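Local coordinates for universal stress protein (PDB 7MQ5), which is of unknown function but is a putative universal stress protein with the Rossmann-like alpha/beta fold of the HUP clan, at residues V13-D17 against V42-R47; A225-P230 against N258-V263; K127-P131 against L236-V240; L138-D142 against H154-I158; L116-P122 against L272-P276. All blocks are in the same frame, centred on the assembly; numbering follows the deposited sequence.

Interaction 1. Residues V13-D17 against V42-R47; sequences VIEPD and VCEKRR
The guanidinium of Arg47 has carboxylates at two of its edges: Asp17 comes to the end bearing NH1 and NH2, and Glu44 to the side bearing NE and NH1. The Asp17 grip is end-on. NH2 of Arg47 reaches OD1 of Asp17 at 3.0 Å, on the syn lone pair and near the guanidinium plane, while NH1 bonds OD2 of Asp17 at 2.8 Å with a more tilted approach, because the carboxylate is turned 41° against the guanidinium. Glu44 lies flatter to the same group: its OE2 takes a nearly straight bond from NE of Arg47 (2.9 Å, 170°), and its OE1 takes one from NH1. OE2 is met again, on its anti side, by the backbone N of Arg47. Three N-H groups of one residue thus hold this carboxylate, and an extended glutamate chain, CG anti to the backbone N (chi1 -178°), lays it beside the arginine. Two acids around one arginine form a salt-bridge network in which each negative charge is probably balanced in part by the shared cation. Obliquely to the guanidinium stands Pro16, its CG 3.5 Å from NH1 of Arg47.

Deeper in, CG2 of Val42 packs on CB of Ile14 at 3.9 Å, and a water joins O of Ile14 to N of Cys43. The contact lies at the surface, where the loop leaving strand 9-13 runs beside the end of the adjacent parallel strand 37-43; His49 adds a bond to OE1 of Glu44, and helix 77-88 packs against Val13 and Cys43.

Interaction 2. Residues A225-P230 against N258-V263; sequences ADVLIP and NTAEVV
OD2 of Asp226 and ND2 of Asn258 are joined across the helix pair by one water, which donates to the carboxylate oxygen at 2.6 Å and accepts from the amide nitrogen at 3.0 Å. This bridge lies beside a largely apolar packing of two helices, 225-236 and 258-264, in the alpha/beta fold of the universal stress protein family. The segments run in the same general sense, crossing at -42° with their axes 8.6 Å apart, and come closest in their backbones at Asp226 and Thr259.

Asp226 plays a double part. Its CB lies 3.8 Å from CG1 of Val262, and the same CG1 also lies against the backbone O of Asp226. The carboxylate goes out to the water because CG sits between the backbone N and the carbonyl carbon (chi1 63°). Beside this pair, Thr259 turns its methyl group into the interface: CG2 rests on CB of Ala225 at 3.9 Å and meets CD1 of Ile229, the threonine and isoleucine side chains crossing at about a right angle.

Val263 fills the next place along the interface and uses both branches. CG1 packs on CG2 of Ile229, and CG2 touches CB of Ile229 and the ring of Pro230 side by side. That proline lacks an N-H to bond back into the turn before, and the helix kinks there. Ile229 continues the packing inward to Ile175 on strand 171-178, so helix 225-236 lies against the sheet. At the kink itself, CD of Pro230 stands 4.0 Å from CG2 of Val263.

Interaction 3. Residues K127-P131 against L236-V240; sequences KTARP and LDAVV
Arg130 reaches from the linker after strand 123-126 to the Schellman motif that ends helix 225-236, where Asp237 has positive phi. Hydrogen bonds make the first part of this grip. NH1 of Arg130 donates to O of Asp237 at 2.9 Å, and NH2 donates to O of Ala238 at 3.0 Å. Both oxygens lie near the guanidinium plane, yet each carbonyl is met from above its own plane. On the near side, OG1 of Thr128 accepts from the backbone N of Arg130 in an ST turn and also from NE, so Thr128 holds the arginine at two points while NH1 and NH2 bond across the contact; the chain between bends at chi3 (-76°).

Charge contributes separately. OD1 of Asp237 lies over one guanidinium face, 3.2 Å from NH1 of Arg130, with the carboxylate almost parallel to the guanidinium. No N-H points at this oxygen, so the attraction is between charges alone.

Apolar contact supplies the remainder. Val239 lies over the opposite face with CG2, which also touches the backbone oxygens of Arg130 and Pro131; its backbone is tied to Lys136 and Asp270. Thr128, crossing the valine at about a right angle, brings its methyl CG2 to 4.0 Å from CG2 of Val239.

Interaction 4. Residues L138-D142 against H154-I158; sequences LAAVD and HAGII
Val141 lies with CB over one face of the His154 ring, 4.0 Å from its centroid, a CH-pi contact nearer CD2 than the ring centre. The two segments belong to a beta-alpha-beta unit, strand 136-141, helix 148-167 and strand 171-178, in which the helix runs back nearly antiparallel to the first strand (174°), their axes 8.4 Å apart. CG of His154 lies anti to the carbonyl carbon (chi1 -65°), which carries the ring to Val141 and on past the end of the strand. Oblique to the ring, O of Asp142 lies 3.0 Å from CE1 of His154. One turn along the helix, the Ile157 and Val141 side chains run alongside each other, pointing opposite ways. CG2 of Ile157 touches CG1 of Val141 and also CB of Ala139 at 3.8 Å, while CD1 lies 3.6 Å from O of Ala140. The small Ala139 receives a second methyl as well, CD1 of Ile158.

Outside this shell, Phe207 of helix 193-211 packs on Val141, and Val242 of strand 240-244 on Ile157, so the contact is buried from several sides. The carboxylate of Asp142 ties the turn after the strand to strand 171-178: its OD1 accepts from N of Gly144 and from ND1 of His178.

Interaction 5. Residues L116-P122 against L272-P276; sequences LRFAPCP and LVLKP
Where helix 110-118 ends, the chain passes through Ala119 to Pro122 and comes alongside strand 270-274, CA of Pro122 lying 5.0 Å from CA of Leu274 and making a CA-H...O contact with O of Val273. Lys275 carries the polar side of the meeting. Its NZ donates to O of Leu116 at 2.7 Å and to O of Ala119 at 2.8 Å, the latter in the carbonyl plane on a lone pair, the former tilted from its plane. A water accepts a third bond from NZ and passes its own two hydrogens to O of Cys121 and O of Val273, so the buried ammonium is satisfied by two carbonyls and a water. The aliphatic chain runs straight until its last torsion, where it bends (chi4 77°) to bring NZ between the carbonyls. Placed at the C-terminal end of the helix, the positive charge probably interacts well with the helix dipole.

Apolar packing flanks this site. CB of Pro122 rests 3.6 Å from CD2 of Leu274 and touches CD1 of Leu272 too, while CD2 of Leu116 crosses to CG2 of Val273 at 4.0 Å. The contact is buried near the middle of the ten-stranded sheet, where strands 123-126 and 270-274 pair antiparallel; strand 92-96 packs on Pro122, and helix 277-287 lies against the Lys275 chain.

How the interactions relate
From the N terminus, interaction 1 closes first, joining the ends of strands 9-13 and 37-43 before any other contact opens. Interaction 5 then opens after helix 110-118 and closes at strand 270-274, encompassing the other three and tying the two halves of the sheet at its centre. Within that span lies interaction 3, whose loop encloses the short interaction 4. Interaction 2 opens between the two ends of interaction 3 and closes after it, so these two cross. Interactions 2 and 4 meet where Ile229 packs on Ala140, interactions 3 and 4 through Val240 and Leu138 on adjacent strands, and interactions 4 and 5 where Leu274 meets helix 148-167.

Interaction 1. Residues V13-D17 against V42-R47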
# COMPACT_ATOMS: atom_id res chain seq x y z
N VAL A 13 -12.20 -2.51 4.91
CA VAL A 13 -12.49 -3.72 5.73
C VAL A 13 -12.73 -3.25 7.16
O VAL A 13 -11.82 -2.69 7.78
CB VAL A 13 -11.34 -4.73 5.62
CG1 VAL A 13 -11.63 -5.94 6.49
CG2 VAL A 13 -11.11 -5.13 4.18
N ILE A 14 -13.94 -3.50 7.65
CA ILE A 14 -14.39 -3.09 9.01
C ILE A 14 -14.35 -4.30 9.93
O ILE A 14 -14.97 -5.32 9.61
CB ILE A 14 -15.83 -2.51 8.94
CG1 ILE A 14 -15.92 -1.28 8.03
CG2 ILE A 14 -16.35 -2.21 10.34
CD1 ILE A 14 -15.13 -0.08 8.49
N GLU A 15 -13.64 -4.18 11.06
CA GLU A 15 -13.60 -5.25 12.08
C GLU A 15 -14.73 -5.02 13.07
O GLU A 15 -15.00 -3.89 13.48
CB GLU A 15 -12.29 -5.24 12.87
CG GLU A 15 -11.07 -5.68 12.08
CD GLU A 15 -10.90 -7.18 11.90
OE1 GLU A 15 -11.63 -7.96 12.55
OE2 GLU A 15 -10.00 -7.58 11.13
N PRO A 16 -15.45 -6.08 13.48
CA PRO A 16 -16.50 -5.91 14.49
C PRO A 16 -16.07 -5.86 15.97
O PRO A 16 -16.82 -5.27 16.76
CB PRO A 16 -17.37 -7.16 14.27
CG PRO A 16 -16.44 -8.20 13.68
CD PRO A 16 -15.47 -7.41 12.82
N ASP A 17 -14.90 -6.39 16.32
CA ASP A 17 -14.58 -6.58 17.77
C ASP A 17 -13.25 -5.96 18.21
O ASP A 17 -12.85 -6.20 19.36
CB ASP A 17 -14.58 -8.08 18.10
CG ASP A 17 -15.90 -8.78 17.80
OD1 ASP A 17 -16.95 -8.24 18.18
OD2 ASP A 17 -15.86 -9.86 17.16
N VAL A 42 -17.99 -5.90 6.20
CA VAL A 42 -17.73 -6.77 7.38
C VAL A 42 -17.71 -8.21 6.85
O VAL A 42 -18.69 -8.62 6.22
CB VAL A 42 -18.76 -6.59 8.50
CG1 VAL A 42 -18.54 -7.63 9.60
CG2 VAL A 42 -18.72 -5.19 9.08
N CYS A 43 -16.63 -8.93 7.13
CA CYS A 43 -16.48 -10.33 6.68
C CYS A 43 -16.83 -11.27 7.83
O CYS A 43 -15.97 -11.52 8.69
CB CYS A 43 -15.05 -10.60 6.21
SG CYS A 43 -14.54 -9.51 4.86
N GLU A 44 -18.08 -11.73 7.86
CA GLU A 44 -18.55 -12.62 8.95
C GLU A 44 -19.87 -13.25 8.53
O GLU A 44 -20.65 -12.59 7.82
CB GLU A 44 -18.77 -11.82 10.24
CG GLU A 44 -19.19 -12.69 11.41
CD GLU A 44 -19.41 -11.97 12.72
OE1 GLU A 44 -18.71 -10.96 12.98
OE2 GLU A 44 -20.28 -12.43 13.50
N LYS A 45 -20.10 -14.47 8.99
CA LYS A 45 -21.37 -15.17 8.69
C LYS A 45 -22.35 -15.07 9.87
O LYS A 45 -23.54 -14.81 9.63
CB LYS A 45 -21.10 -16.65 8.42
CG LYS A 45 -22.33 -17.48 8.07
CD LYS A 45 -22.03 -18.94 7.79
CE LYS A 45 -21.62 -19.72 9.02
NZ LYS A 45 -21.40 -21.16 8.73
N ARG A 46 -21.86 -15.21 11.11
CA ARG A 46 -22.81 -15.46 12.23
C ARG A 46 -23.66 -14.24 12.64
O ARG A 46 -24.92 -14.34 12.57
CB ARG A 46 -22.07 -15.97 13.46
CG ARG A 46 -22.98 -16.20 14.66
CD ARG A 46 -22.29 -16.88 15.82
NE ARG A 46 -21.22 -16.08 16.38
CZ ARG A 46 -21.30 -15.30 17.45
NH1 ARG A 46 -22.43 -15.21 18.14
NH2 ARG A 46 -20.24 -14.62 17.84
N ARG A 47 -23.05 -13.19 13.15
CA ARG A 47 -23.87 -12.09 13.71
C ARG A 47 -24.44 -11.19 12.61
O ARG A 47 -23.77 -11.00 11.59
CB ARG A 47 -23.05 -11.28 14.72
CG ARG A 47 -22.64 -12.09 15.94
CD ARG A 47 -21.63 -11.36 16.79
NE ARG A 47 -20.40 -11.14 16.04
CZ ARG A 47 -19.33 -10.51 16.51
NH1 ARG A 47 -18.26 -10.36 15.75
NH2 ARG A 47 -19.34 -10.01 17.73
O HOH W 1 -14.42 -7.84 8.49

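Interaction 2. Residues A225-P230 against N258-V263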
# COMPACT_ATOMS: atom_id res chain seq x y z
N ALA A 225 18.22 -4.17 0.05
CA ALA A 225 16.98 -3.35 0.11
C ALA A 225 16.08 -3.82 1.26
O ALA A 225 15.38 -2.97 1.86
CB ALA A 225 16.24 -3.41 -1.21
N ASP A 226 16.11 -5.11 1.56
CA ASP A 226 15.24 -5.68 2.63
C ASP A 226 15.63 -5.10 3.99
O ASP A 226 14.81 -5.16 4.92
CB ASP A 226 15.29 -7.21 2.65
CG ASP A 226 16.65 -7.81 2.96
OD1 ASP A 226 17.64 -7.29 2.44
OD2 ASP A 226 16.70 -8.80 3.71
N VAL A 227 16.86 -4.59 4.18
CA VAL A 227 17.16 -3.95 5.50
C VAL A 227 17.24 -2.43 5.32
O VAL A 227 16.93 -1.70 6.29
CB VAL A 227 18.44 -4.51 6.16
CG1 VAL A 227 18.34 -6.02 6.34
CG2 VAL A 227 19.69 -4.13 5.39
N LEU A 228 17.58 -1.96 4.13
CA LEU A 228 17.73 -0.49 3.95
C LEU A 228 16.37 0.21 3.98
O LEU A 228 16.29 1.30 4.57
CB LEU A 228 18.48 -0.21 2.64
CG LEU A 228 19.95 -0.63 2.63
CD1 LEU A 228 20.58 -0.36 1.28
CD2 LEU A 228 20.72 0.08 3.73
N ILE A 229 15.34 -0.40 3.40
CA ILE A 229 14.00 0.25 3.36
C ILE A 229 13.50 0.42 4.79
O ILE A 229 13.14 1.53 5.19
CB ILE A 229 13.03 -0.46 2.40
CG1 ILE A 229 13.49 -0.31 0.94
CG2 ILE A 229 11.61 0.03 2.61
CD1 ILE A 229 12.85 -1.29 -0.01
N PRO A 230 13.45 -0.64 5.64
CA PRO A 230 13.01 -0.43 7.01
C PRO A 230 13.92 0.52 7.82
O PRO A 230 13.43 1.24 8.67
CB PRO A 230 12.99 -1.85 7.61
CG PRO A 230 12.83 -2.75 6.40
CD PRO A 230 13.60 -2.06 5.30
N ASN A 258 11.24 -11.40 -2.42
CA ASN A 258 11.86 -11.39 -1.07
C ASN A 258 11.88 -9.99 -0.45
O ASN A 258 11.63 -9.88 0.77
CB ASN A 258 13.29 -11.92 -1.09
CG ASN A 258 13.89 -12.00 0.30
OD1 ASN A 258 13.48 -12.84 1.10
ND2 ASN A 258 14.85 -11.13 0.58
N THR A 259 12.21 -8.96 -1.22
CA THR A 259 12.32 -7.62 -0.58
C THR A 259 10.98 -7.24 0.04
O THR A 259 10.94 -6.87 1.22
CB THR A 259 12.80 -6.54 -1.55
OG1 THR A 259 14.13 -6.88 -1.94
CG2 THR A 259 12.79 -5.15 -0.95
N ALA A 260 9.91 -7.32 -0.74
CA ALA A 260 8.59 -6.91 -0.21
C ALA A 260 8.17 -7.84 0.93
O ALA A 260 7.56 -7.33 1.89
CB ALA A 260 7.57 -6.84 -1.32
N GLU A 261 8.49 -9.13 0.86
CA GLU A 261 8.10 -10.06 1.96
C GLU A 261 8.74 -9.59 3.27
O GLU A 261 8.04 -9.42 4.29
CB GLU A 261 8.55 -11.48 1.65
CG GLU A 261 7.70 -12.17 0.60
CD GLU A 261 8.15 -13.59 0.28
OE1 GLU A 261 9.24 -13.98 0.73
OE2 GLU A 261 7.39 -14.30 -0.41
N VAL A 262 10.05 -9.35 3.24
CA VAL A 262 10.76 -8.95 4.49
C VAL A 262 10.27 -7.57 4.95
O VAL A 262 9.97 -7.40 6.13
CB VAL A 262 12.28 -8.97 4.28
CG1 VAL A 262 13.01 -8.42 5.50
CG2 VAL A 262 12.78 -10.37 3.95
N VAL A 263 10.19 -6.60 4.04
CA VAL A 263 9.79 -5.22 4.43
C VAL A 263 8.37 -5.23 5.04
O VAL A 263 8.15 -4.58 6.07
CB VAL A 263 9.92 -4.30 3.20
CG1 VAL A 263 9.29 -2.94 3.41
CG2 VAL A 263 11.38 -4.18 2.78
O HOH W 2 16.31 -11.30 3.25

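Interaction 3. Residues K127-P131 against L236-V240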
# COMPACT_ATOMS: atom_id res chain seq x y z
N LYS A 127 -0.68 -0.23 9.77
CA LYS A 127 0.10 -0.89 10.85
C LYS A 127 0.35 0.04 12.04
O LYS A 127 0.87 -0.46 13.05
CB LYS A 127 1.43 -1.41 10.32
CG LYS A 127 1.32 -2.39 9.15
CD LYS A 127 2.63 -3.04 8.77
CE LYS A 127 3.02 -4.14 9.73
NZ LYS A 127 4.33 -4.74 9.39
N THR A 128 0.03 1.32 11.93
CA THR A 128 0.27 2.27 13.04
C THR A 128 -1.01 3.05 13.30
O THR A 128 -1.81 3.22 12.37
CB THR A 128 1.45 3.21 12.73
OG1 THR A 128 1.65 4.06 13.87
CG2 THR A 128 1.24 4.07 11.50
N ALA A 129 -1.19 3.51 14.53
CA ALA A 129 -2.36 4.35 14.87
C ALA A 129 -2.00 5.83 14.71
O ALA A 129 -2.90 6.67 14.85
CB ALA A 129 -2.82 4.07 16.27
N ARG A 130 -0.73 6.13 14.42
CA ARG A 130 -0.35 7.55 14.25
C ARG A 130 -1.14 8.18 13.11
O ARG A 130 -1.33 7.55 12.07
CB ARG A 130 1.15 7.67 13.96
CG ARG A 130 2.05 7.30 15.13
CD ARG A 130 3.48 7.39 14.66
NE ARG A 130 3.84 6.24 13.84
CZ ARG A 130 4.67 6.27 12.79
NH1 ARG A 130 5.16 7.42 12.36
NH2 ARG A 130 4.95 5.16 12.14
N PRO A 131 -1.60 9.44 13.24
CA PRO A 131 -2.28 10.10 12.13
C PRO A 131 -1.32 10.34 10.96
O PRO A 131 -0.14 10.52 11.17
CB PRO A 131 -2.75 11.43 12.74
CG PRO A 131 -1.81 11.66 13.90
CD PRO A 131 -1.51 10.28 14.44
N LEU A 236 13.25 8.05 9.70
CA LEU A 236 12.31 9.16 9.37
C LEU A 236 11.04 9.08 10.22
O LEU A 236 10.22 10.01 10.13
CB LEU A 236 11.91 9.06 7.89
CG LEU A 236 13.00 9.31 6.87
CD1 LEU A 236 12.49 9.02 5.46
CD2 LEU A 236 13.53 10.74 6.96
N ASP A 237 10.85 7.98 10.95
CA ASP A 237 9.56 7.74 11.65
C ASP A 237 8.44 7.84 10.60
O ASP A 237 7.38 8.44 10.89
CB ASP A 237 9.35 8.70 12.83
CG ASP A 237 8.29 8.25 13.83
OD1 ASP A 237 7.96 7.05 13.84
OD2 ASP A 237 7.83 9.10 14.61
N ALA A 238 8.65 7.26 9.42
CA ALA A 238 7.64 7.34 8.34
C ALA A 238 6.30 6.78 8.84
O ALA A 238 6.30 5.74 9.53
CB ALA A 238 8.11 6.58 7.12
N VAL A 239 5.21 7.41 8.42
CA VAL A 239 3.85 6.94 8.80
C VAL A 239 3.26 6.08 7.68
O VAL A 239 2.40 5.23 7.98
CB VAL A 239 2.98 8.14 9.20
CG1 VAL A 239 2.65 9.06 8.04
CG2 VAL A 239 1.73 7.69 9.93
N VAL A 240 3.72 6.27 6.44
CA VAL A 240 3.32 5.42 5.29
C VAL A 240 4.57 5.13 4.47
O VAL A 240 5.34 6.06 4.24
CB VAL A 240 2.28 6.10 4.36
CG1 VAL A 240 1.95 5.22 3.16
CG2 VAL A 240 1.03 6.52 5.10

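Interaction 4. Residues L138-D142 against H154-I158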
# COMPACT_ATOMS: atom_id res chain seq x y z
N LEU A 138 7.20 7.71 2.76
CA LEU A 138 8.42 7.15 2.16
C LEU A 138 8.08 6.31 0.94
O LEU A 138 7.26 5.40 1.05
CB LEU A 138 9.15 6.30 3.20
CG LEU A 138 10.45 5.66 2.73
CD1 LEU A 138 11.48 6.70 2.31
CD2 LEU A 138 10.99 4.75 3.82
N ALA A 139 8.69 6.61 -0.19
CA ALA A 139 8.55 5.81 -1.43
C ALA A 139 9.82 4.96 -1.60
O ALA A 139 10.92 5.53 -1.50
CB ALA A 139 8.35 6.71 -2.62
N ALA A 140 9.68 3.67 -1.88
CA ALA A 140 10.84 2.78 -2.09
C ALA A 140 10.98 2.46 -3.58
O ALA A 140 10.04 1.91 -4.17
CB ALA A 140 10.69 1.51 -1.27
N VAL A 141 12.12 2.80 -4.15
CA VAL A 141 12.41 2.51 -5.58
C VAL A 141 13.85 1.97 -5.70
O VAL A 141 14.53 1.79 -4.67
CB VAL A 141 12.23 3.79 -6.41
CG1 VAL A 141 10.81 4.33 -6.32
CG2 VAL A 141 13.25 4.85 -6.02
N ASP A 142 14.24 1.59 -6.92
CA ASP A 142 15.65 1.23 -7.21
C ASP A 142 16.01 2.03 -8.46
O ASP A 142 15.71 1.56 -9.57
CB ASP A 142 15.90 -0.27 -7.36
CG ASP A 142 17.36 -0.62 -7.64
OD1 ASP A 142 18.18 0.31 -7.83
OD2 ASP A 142 17.68 -1.83 -7.66
N HIS A 154 7.96 2.34 -10.83
CA HIS A 154 8.47 3.50 -10.05
C HIS A 154 7.54 4.71 -10.24
O HIS A 154 7.31 5.43 -9.25
CB HIS A 154 9.90 3.85 -10.45
CG HIS A 154 10.89 2.79 -10.11
ND1 HIS A 154 12.10 2.67 -10.77
CD2 HIS A 154 10.83 1.77 -9.23
CE1 HIS A 154 12.76 1.65 -10.27
NE2 HIS A 154 12.01 1.08 -9.33
N ALA A 155 7.06 4.94 -11.47
CA ALA A 155 6.16 6.09 -11.69
C ALA A 155 4.91 5.92 -10.82
O ALA A 155 4.44 6.92 -10.25
CB ALA A 155 5.82 6.20 -13.16
N GLY A 156 4.40 4.69 -10.70
CA GLY A 156 3.19 4.46 -9.88
C GLY A 156 3.47 4.64 -8.40
O GLY A 156 2.64 5.23 -7.67
N ILE A 157 4.62 4.15 -7.95
CA ILE A 157 5.01 4.30 -6.52
C ILE A 157 5.11 5.79 -6.18
O ILE A 157 4.54 6.22 -5.18
CB ILE A 157 6.34 3.56 -6.27
CG1 ILE A 157 6.15 2.04 -6.34
CG2 ILE A 157 6.97 3.99 -4.95
CD1 ILE A 157 7.44 1.28 -6.53
N ILE A 158 5.75 6.57 -7.06
CA ILE A 158 5.91 8.03 -6.79
C ILE A 158 4.56 8.74 -6.93
O ILE A 158 4.29 9.65 -6.11
CB ILE A 158 6.97 8.65 -7.72
CG1 ILE A 158 8.36 8.04 -7.48
CG2 ILE A 158 6.99 10.16 -7.57
CD1 ILE A 158 8.88 8.18 -6.07

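Interaction 5. Residues L116-P122 against L272-P276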
# COMPACT_ATOMS: atom_id res chain seq x y z
N LEU A 116 -2.64 -9.91 0.10
CA LEU A 116 -1.63 -9.13 -0.65
C LEU A 116 -1.19 -9.84 -1.93
O LEU A 116 -0.93 -9.17 -2.93
CB LEU A 116 -0.42 -8.87 0.23
CG LEU A 116 -0.65 -7.89 1.38
CD1 LEU A 116 0.57 -7.81 2.26
CD2 LEU A 116 -1.03 -6.52 0.85
N ARG A 117 -1.11 -11.17 -1.89
CA ARG A 117 -0.68 -11.95 -3.07
C ARG A 117 -1.70 -11.82 -4.20
O ARG A 117 -1.31 -11.46 -5.33
CB ARG A 117 -0.51 -13.40 -2.62
CG ARG A 117 -0.07 -14.36 -3.71
CD ARG A 117 0.37 -15.68 -3.10
NE ARG A 117 1.44 -15.49 -2.13
CZ ARG A 117 1.35 -15.65 -0.81
NH1 ARG A 117 0.23 -16.06 -0.23
NH2 ARG A 117 2.41 -15.42 -0.06
N PHE A 118 -2.98 -11.99 -3.87
CA PHE A 118 -4.02 -12.12 -4.93
C PHE A 118 -4.80 -10.85 -5.23
O PHE A 118 -5.51 -10.86 -6.24
CB PHE A 118 -4.95 -13.29 -4.58
CG PHE A 118 -4.24 -14.62 -4.66
CD1 PHE A 118 -3.84 -15.12 -5.89
CD2 PHE A 118 -3.93 -15.33 -3.52
CE1 PHE A 118 -3.16 -16.33 -5.99
CE2 PHE A 118 -3.25 -16.54 -3.62
CZ PHE A 118 -2.87 -17.04 -4.85
N ALA A 119 -4.69 -9.81 -4.42
CA ALA A 119 -5.52 -8.61 -4.70
C ALA A 119 -5.13 -8.00 -6.04
O ALA A 119 -3.97 -7.65 -6.24
CB ALA A 119 -5.37 -7.61 -3.60
N PRO A 120 -6.10 -7.77 -6.95
CA PRO A 120 -5.78 -7.18 -8.25
C PRO A 120 -5.87 -5.65 -8.26
O PRO A 120 -6.33 -5.05 -9.21
CB PRO A 120 -6.84 -7.83 -9.16
CG PRO A 120 -8.05 -7.94 -8.26
CD PRO A 120 -7.50 -8.25 -6.88
N CYS A 121 -5.41 -5.05 -7.17
CA CYS A 121 -5.43 -3.59 -7.00
C CYS A 121 -4.49 -3.24 -5.86
O CYS A 121 -4.05 -4.12 -5.12
CB CYS A 121 -6.84 -3.11 -6.67
SG CYS A 121 -7.53 -3.76 -5.12
N PRO A 122 -4.18 -1.93 -5.69
CA PRO A 122 -3.41 -1.48 -4.53
C PRO A 122 -4.07 -1.90 -3.21
O PRO A 122 -5.30 -1.89 -3.09
CB PRO A 122 -3.42 0.05 -4.70
CG PRO A 122 -3.51 0.25 -6.20
CD PRO A 122 -4.42 -0.86 -6.66
N LEU A 272 1.54 0.80 1.67
CA LEU A 272 0.74 0.74 0.43
C LEU A 272 1.50 -0.16 -0.54
O LEU A 272 2.66 0.17 -0.89
CB LEU A 272 0.54 2.14 -0.15
CG LEU A 272 -0.25 2.17 -1.45
CD1 LEU A 272 -1.66 1.65 -1.26
CD2 LEU A 272 -0.27 3.56 -2.06
N VAL A 273 0.89 -1.27 -0.92
CA VAL A 273 1.53 -2.29 -1.78
C VAL A 273 0.97 -2.19 -3.20
O VAL A 273 -0.24 -2.40 -3.39
CB VAL A 273 1.30 -3.68 -1.18
CG1 VAL A 273 1.95 -4.75 -2.05
CG2 VAL A 273 1.81 -3.75 0.25
N LEU A 274 1.84 -1.86 -4.14
CA LEU A 274 1.50 -1.76 -5.57
C LEU A 274 2.12 -2.94 -6.32
O LEU A 274 3.14 -3.47 -5.86
CB LEU A 274 2.04 -0.43 -6.12
CG LEU A 274 1.57 0.81 -5.36
CD1 LEU A 274 2.19 2.05 -5.96
CD2 LEU A 274 0.06 0.92 -5.35
N LYS A 275 1.51 -3.31 -7.43
CA LYS A 275 2.03 -4.40 -8.27
C LYS A 275 2.23 -3.90 -9.69
O LYS A 275 1.58 -2.94 -10.10
CB LYS A 275 1.07 -5.60 -8.29
CG LYS A 275 0.76 -6.20 -6.93
CD LYS A 275 -0.03 -7.48 -7.05
CE LYS A 275 -0.33 -8.15 -5.72
NZ LYS A 275 -1.43 -7.52 -4.96
N PRO A 276 3.13 -4.53 -10.46
CA PRO A 276 3.31 -4.17 -11.86
C PRO A 276 2.00 -4.33 -12.63
O PRO A 276 1.22 -5.22 -12.34
CB PRO A 276 4.35 -5.19 -12.37
CG PRO A 276 5.10 -5.60 -11.14
CD PRO A 276 4.07 -5.58 -10.03
O HOH W 3 -1.49 -4.74 -4.38